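Local coordinates for particle-associated lyase (PDB 4Y9V), which degrades the capsular polysaccharide of Acinetobacter baumannii, acting as the tailspike lyase of bacteriophage AP22, at the interface of chains A and B. Residues are numbered along the deposited sequence; one frame, centred on the assembly and turned at random. Chains: chain A/B, Particle-associated lyase.

Contact 1 and contact 2 are neighbouring patches of the same A-B interface, with the centres of their C-alpha atoms about 14 Å apart. Strand 586-594 of chain B joins them, giving B:Thr587 to contact 1 and B:Asn590, B:Ser591 and B:Leu592 to contact 2. Chain A answers with loops in both places, supplemented in contact 1 by the start of its own strand 586-594. Both patches belong to the C-terminal Ig-like region, and the strand of chain B is held at successive points along its length. The pair illustrates how backbone carbonyls can carry an interface while side chains fix the loops that meet them, here probably helping to hold the trimeric tailspike together.

Contact 1: the interface of chains A and B. Residues chain A 583, 585-587, 605; chain B 587, 603-605.
The hydroxyl oxygen OG1 of B:Thr587 is held from the other chain by a hydroxyl and also by a bridging water. The hydroxyl OG1 of A:Thr585 meets it at 2.9 Å as the two side chains pass obliquely alongside each other, in a hydrogen bond whose direction is not decided. The water lies 2.7 Å from B:Thr587 OG1 and also touches OG1 of A:Thr587, bridging the same threonine of both copies. A:Thr585 places its OG1 between its own backbone N and carbonyl carbon (chi1 73°), which leaves its methyl CG2 to lie against the carbonyl oxygens of B:Leu603 and B:Trp604. The methyl CG2 of B:Thr587, anti to its backbone N, reaches across to the carbonyl oxygen of A:Pro586 at 3.3 Å. The pyrrolidine ring of A:Pro586 extends the contact through CD, 3.9 Å from the methyl CD1 of B:Leu603, the two side chains crossing at about a right angle.

Farther along, the backbone N of A:Leu583 donates to the carbonyl oxygen of B:Asn605 at 2.8 Å, while CB and CD1 of A:Leu583 rest against the carbonyl oxygen of B:Trp604. A:Asn605 acts from the second shell. Its amide nitrogen ND2 donates to A:Leu583 O at 2.9 Å, nearly in the amide plane, and its OD1 accepts from A:Thr585 N at 2.9 Å. This clamp fixes the turn of the amide and steadies the loop that presents both A:Leu583 and A:Thr585.

In the fold, chain A brings the loop leading into its strand 586-594, the first residues of that strand and A:Asn605; chain B brings the start of its own strand 586-594, the end of strand 597-604 and B:Asn605 just after it, all within the C-terminal Ig-like region.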
loop_
_atom_site.group_PDB
_atom_site.type_symbol
_atom_site.label_atom_id
_atom_site.label_comp_id
_atom_site.label_asym_id
_atom_site.label_seq_id
_atom_site.Cartn_x
_atom_site.Cartn_y
_atom_site.Cartn_z
ATOM N N LEU A 583 -37.726 -50.243 1.167
ATOM C CA LEU A 583 -36.737 -49.930 2.189
ATOM C C LEU A 583 -36.936 -48.475 2.629
ATOM O O LEU A 583 -37.141 -47.588 1.810
ATOM C CB LEU A 583 -35.351 -50.089 1.627
ATOM C CG LEU A 583 -34.979 -51.545 1.293
ATOM C CD1 LEU A 583 -33.999 -51.603 0.160
ATOM C CD2 LEU A 583 -34.540 -52.296 2.548
ATOM N N THR A 585 -35.899 -44.891 3.743
ATOM C CA THR A 585 -34.769 -43.987 3.476
ATOM C C THR A 585 -35.127 -42.608 4.019
ATOM O O THR A 585 -36.311 -42.261 4.162
ATOM C CB THR A 585 -34.345 -43.882 2.019
ATOM O OG1 THR A 585 -35.371 -43.126 1.425
ATOM C CG2 THR A 585 -34.240 -45.210 1.299
ATOM N N PRO A 586 -34.108 -41.804 4.349
ATOM C CA PRO A 586 -34.350 -40.472 4.909
ATOM C C PRO A 586 -34.317 -39.385 3.841
ATOM O O PRO A 586 -33.243 -38.946 3.423
ATOM C CB PRO A 586 -33.147 -40.329 5.839
ATOM C CG PRO A 586 -32.037 -41.055 5.150
ATOM C CD PRO A 586 -32.711 -42.222 4.517
ATOM N N THR A 587 -35.473 -38.903 3.345
ATOM C CA THR A 587 -35.429 -37.845 2.331
ATOM C C THR A 587 -35.157 -36.502 3.002
ATOM O O THR A 587 -35.966 -36.057 3.827
ATOM C CB THR A 587 -36.766 -37.780 1.576
ATOM O OG1 THR A 587 -36.993 -39.001 0.862
ATOM C CG2 THR A 587 -36.755 -36.618 0.571
ATOM N N ASN A 605 -40.300 -42.346 3.993
ATOM C CA ASN A 605 -41.213 -43.100 3.126
ATOM C C ASN A 605 -41.972 -44.189 3.856
ATOM O O ASN A 605 -42.963 -44.682 3.324
ATOM C CB ASN A 605 -40.482 -43.656 1.887
ATOM C CG ASN A 605 -39.349 -44.602 2.238
ATOM O OD1 ASN A 605 -38.684 -44.468 3.265
ATOM N ND2 ASN A 605 -39.107 -45.558 1.341
ATOM N N THR B 587 -31.887 -41.935 -2.771
ATOM C CA THR B 587 -31.787 -40.985 -1.658
ATOM C C THR B 587 -30.318 -40.699 -1.360
ATOM O O THR B 587 -29.577 -41.623 -0.998
ATOM C CB THR B 587 -32.462 -41.564 -0.406
ATOM O OG1 THR B 587 -33.863 -41.752 -0.638
ATOM C CG2 THR B 587 -32.284 -40.611 0.785
ATOM N N LEU B 603 -28.970 -44.412 -0.774
ATOM C CA LEU B 603 -29.810 -45.447 -0.157
ATOM C C LEU B 603 -31.026 -45.643 -1.082
ATOM O O LEU B 603 -31.731 -44.676 -1.400
ATOM C CB LEU B 603 -30.248 -45.067 1.231
ATOM C CG LEU B 603 -29.118 -44.871 2.254
ATOM C CD1 LEU B 603 -29.662 -44.422 3.576
ATOM C CD2 LEU B 603 -28.300 -46.117 2.443
ATOM N N TRP B 604 -31.255 -46.869 -1.507
ATOM C CA TRP B 604 -32.344 -47.188 -2.416
ATOM C C TRP B 604 -33.611 -47.546 -1.652
ATOM O O TRP B 604 -33.537 -48.294 -0.650
ATOM C CB TRP B 604 -31.958 -48.379 -3.332
ATOM C CG TRP B 604 -30.759 -48.092 -4.168
ATOM C CD1 TRP B 604 -29.506 -48.597 -3.999
ATOM C CD2 TRP B 604 -30.705 -47.222 -5.320
ATOM N NE1 TRP B 604 -28.652 -48.093 -4.969
ATOM C CE2 TRP B 604 -29.366 -47.250 -5.771
ATOM C CE3 TRP B 604 -31.623 -46.428 -5.974
ATOM C CZ2 TRP B 604 -28.940 -46.497 -6.881
ATOM C CZ3 TRP B 604 -31.223 -45.672 -7.078
ATOM C CH2 TRP B 604 -29.877 -45.727 -7.504
ATOM N N ASN B 605 -34.752 -47.128 -2.136
ATOM C CA ASN B 605 -36.027 -47.596 -1.583
ATOM C C ASN B 605 -36.458 -48.943 -2.124
ATOM O O ASN B 605 -37.333 -49.570 -1.534
ATOM C CB ASN B 605 -37.138 -46.539 -1.754
ATOM C CG ASN B 605 -37.406 -46.187 -3.206
ATOM O OD1 ASN B 605 -36.515 -46.204 -4.055
ATOM N ND2 ASN B 605 -38.659 -45.826 -3.482
HETATM O O HOH W 1 -35.128 -39.390 -1.072
#

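Contact 2: the interface of chains A and B. Residues chain A 562, 566-569; chain B 540, 590-592.
B:Ser591 and A:Ser568 bury the most surface here, with B:Leu592 close behind. The backbone carbonyl oxygen of B:Ser591 is gripped by two donors of chain A. The amide nitrogen ND2 of A:Asn562 reaches it at 3.0 Å and the backbone N of A:Trp569 at 2.9 Å, from opposite faces of the carbonyl plane. The asparagine donor stands above that plane, 36° out of it, although the oxygen lies near the plane of the asparagine amide.

A:Asn562 holds CG anti to its backbone N (chi1 -161°), which carries the amide to B:Ser591 and lets ND2 also make a bent bond to A:Ala567 O at 2.8 Å, which probably braces the loop. Its backbone N meanwhile donates to B:Asn590 O at 3.0 Å. One face of the A:Trp569 ring is lined near its rim by CB of A:Asn562 and by that same B:Asn590 oxygen.

A:Ser568 turns its hydroxyl OG toward B:Leu592, whose methyl CD1 lies 3.4 Å away, an essentially van der Waals meeting. Past CB of A:Ser568, the side chain of B:Arg540 bends at chi3 (-64°) and brings the guanidinium nitrogen NH1 to A:Trp569 O at 2.9 Å. The oxygen lies almost in the guanidinium plane, while NH1 stands well above the carbonyl plane. A water bridges the chains, 2.8 Å from both A:Asn562 O and B:Asn590 ND2.

A loop following strand 555-561 of chain A thus grips strand 586-594 of chain B, flanked by strand 538-540, within the C-terminal Ig-like region.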
loop_
_atom_site.group_PDB
_atom_site.type_symbol
_atom_site.label_atom_id
_atom_site.label_comp_id
_atom_site.label_asym_id
_atom_site.label_seq_id
_atom_site.Cartn_x
_atom_site.Cartn_y
_atom_site.Cartn_z
ATOM N N ASN A 562 -24.250 -39.545 8.494
ATOM C CA ASN A 562 -23.851 -40.283 9.678
ATOM C C ASN A 562 -23.097 -39.397 10.662
ATOM O O ASN A 562 -22.547 -38.341 10.319
ATOM C CB ASN A 562 -22.994 -41.447 9.205
ATOM C CG ASN A 562 -22.849 -42.583 10.189
ATOM O OD1 ASN A 562 -23.453 -42.615 11.263
ATOM N ND2 ASN A 562 -22.079 -43.560 9.741
ATOM N N SER A 566 -18.925 -43.342 13.744
ATOM C CA SER A 566 -19.733 -44.464 13.350
ATOM C C SER A 566 -19.297 -45.007 12.006
ATOM O O SER A 566 -18.852 -44.271 11.112
ATOM C CB SER A 566 -21.211 -44.048 13.286
ATOM O OG SER A 566 -21.748 -43.838 14.585
ATOM N N ALA A 567 -19.443 -46.293 11.820
ATOM C CA ALA A 567 -19.071 -46.983 10.595
ATOM C C ALA A 567 -20.009 -46.555 9.458
ATOM O O ALA A 567 -21.171 -46.164 9.646
ATOM C CB ALA A 567 -19.195 -48.492 10.775
ATOM N N SER A 568 -19.505 -46.704 8.242
ATOM C CA SER A 568 -20.236 -46.305 7.047
ATOM C C SER A 568 -21.656 -46.877 7.053
ATOM O O SER A 568 -21.858 -48.099 7.211
ATOM C CB SER A 568 -19.547 -46.807 5.784
ATOM O OG SER A 568 -18.299 -46.170 5.590
ATOM N N TRP A 569 -22.645 -46.037 6.778
ATOM C CA TRP A 569 -24.018 -46.496 6.633
ATOM C C TRP A 569 -24.136 -47.510 5.495
ATOM O O TRP A 569 -23.528 -47.396 4.436
ATOM C CB TRP A 569 -24.948 -45.334 6.300
ATOM C CG TRP A 569 -25.375 -44.492 7.454
ATOM C CD1 TRP A 569 -25.193 -44.758 8.781
ATOM C CD2 TRP A 569 -26.135 -43.278 7.388
ATOM N NE1 TRP A 569 -25.766 -43.778 9.529
ATOM C CE2 TRP A 569 -26.377 -42.863 8.719
ATOM C CE3 TRP A 569 -26.671 -42.510 6.345
ATOM C CZ2 TRP A 569 -27.110 -41.729 9.020
ATOM C CZ3 TRP A 569 -27.397 -41.387 6.664
ATOM C CH2 TRP A 569 -27.609 -40.993 8.002
ATOM N N ARG B 540 -22.454 -47.024 -2.710
ATOM C CA ARG B 540 -21.573 -46.168 -1.946
ATOM C C ARG B 540 -20.353 -45.818 -2.758
ATOM O O ARG B 540 -19.711 -46.722 -3.315
ATOM C CB ARG B 540 -21.145 -46.855 -0.651
ATOM C CG ARG B 540 -22.360 -47.470 0.082
ATOM C CD ARG B 540 -22.045 -47.894 1.544
ATOM N NE ARG B 540 -21.055 -48.972 1.585
ATOM C CZ ARG B 540 -20.731 -49.564 2.730
ATOM N NH1 ARG B 540 -21.316 -49.195 3.860
ATOM N NH2 ARG B 540 -19.818 -50.524 2.726
ATOM N N ASN B 590 -24.595 -38.777 3.257
ATOM C CA ASN B 590 -23.184 -38.960 3.581
ATOM C C ASN B 590 -23.067 -40.145 4.546
ATOM O O ASN B 590 -23.558 -40.114 5.673
ATOM C CB ASN B 590 -22.528 -37.722 4.193
ATOM C CG ASN B 590 -21.043 -37.996 4.315
ATOM O OD1 ASN B 590 -20.413 -38.464 3.370
ATOM N ND2 ASN B 590 -20.494 -37.701 5.493
ATOM N N SER B 591 -22.435 -41.223 4.065
ATOM C CA SER B 591 -22.394 -42.460 4.833
ATOM C C SER B 591 -21.327 -42.508 5.918
ATOM O O SER B 591 -21.471 -43.357 6.828
ATOM C CB SER B 591 -22.270 -43.667 3.879
ATOM O OG SER B 591 -20.988 -43.789 3.299
ATOM N N LEU B 592 -20.318 -41.662 5.863
ATOM C CA LEU B 592 -19.216 -41.679 6.836
ATOM C C LEU B 592 -18.649 -40.257 6.826
ATOM O O LEU B 592 -18.512 -39.682 5.749
ATOM C CB LEU B 592 -18.120 -42.674 6.440
ATOM C CG LEU B 592 -16.920 -42.680 7.395
ATOM C CD1 LEU B 592 -16.442 -44.104 7.623
ATOM C CD2 LEU B 592 -15.817 -41.795 6.859
HETATM O O HOH W 2 -22.087 -37.181 7.794
HETATM O O HOH W 3 -20.239 -50.295 6.412
HETATM O O HOH W 4 -21.492 -50.623 6.128
#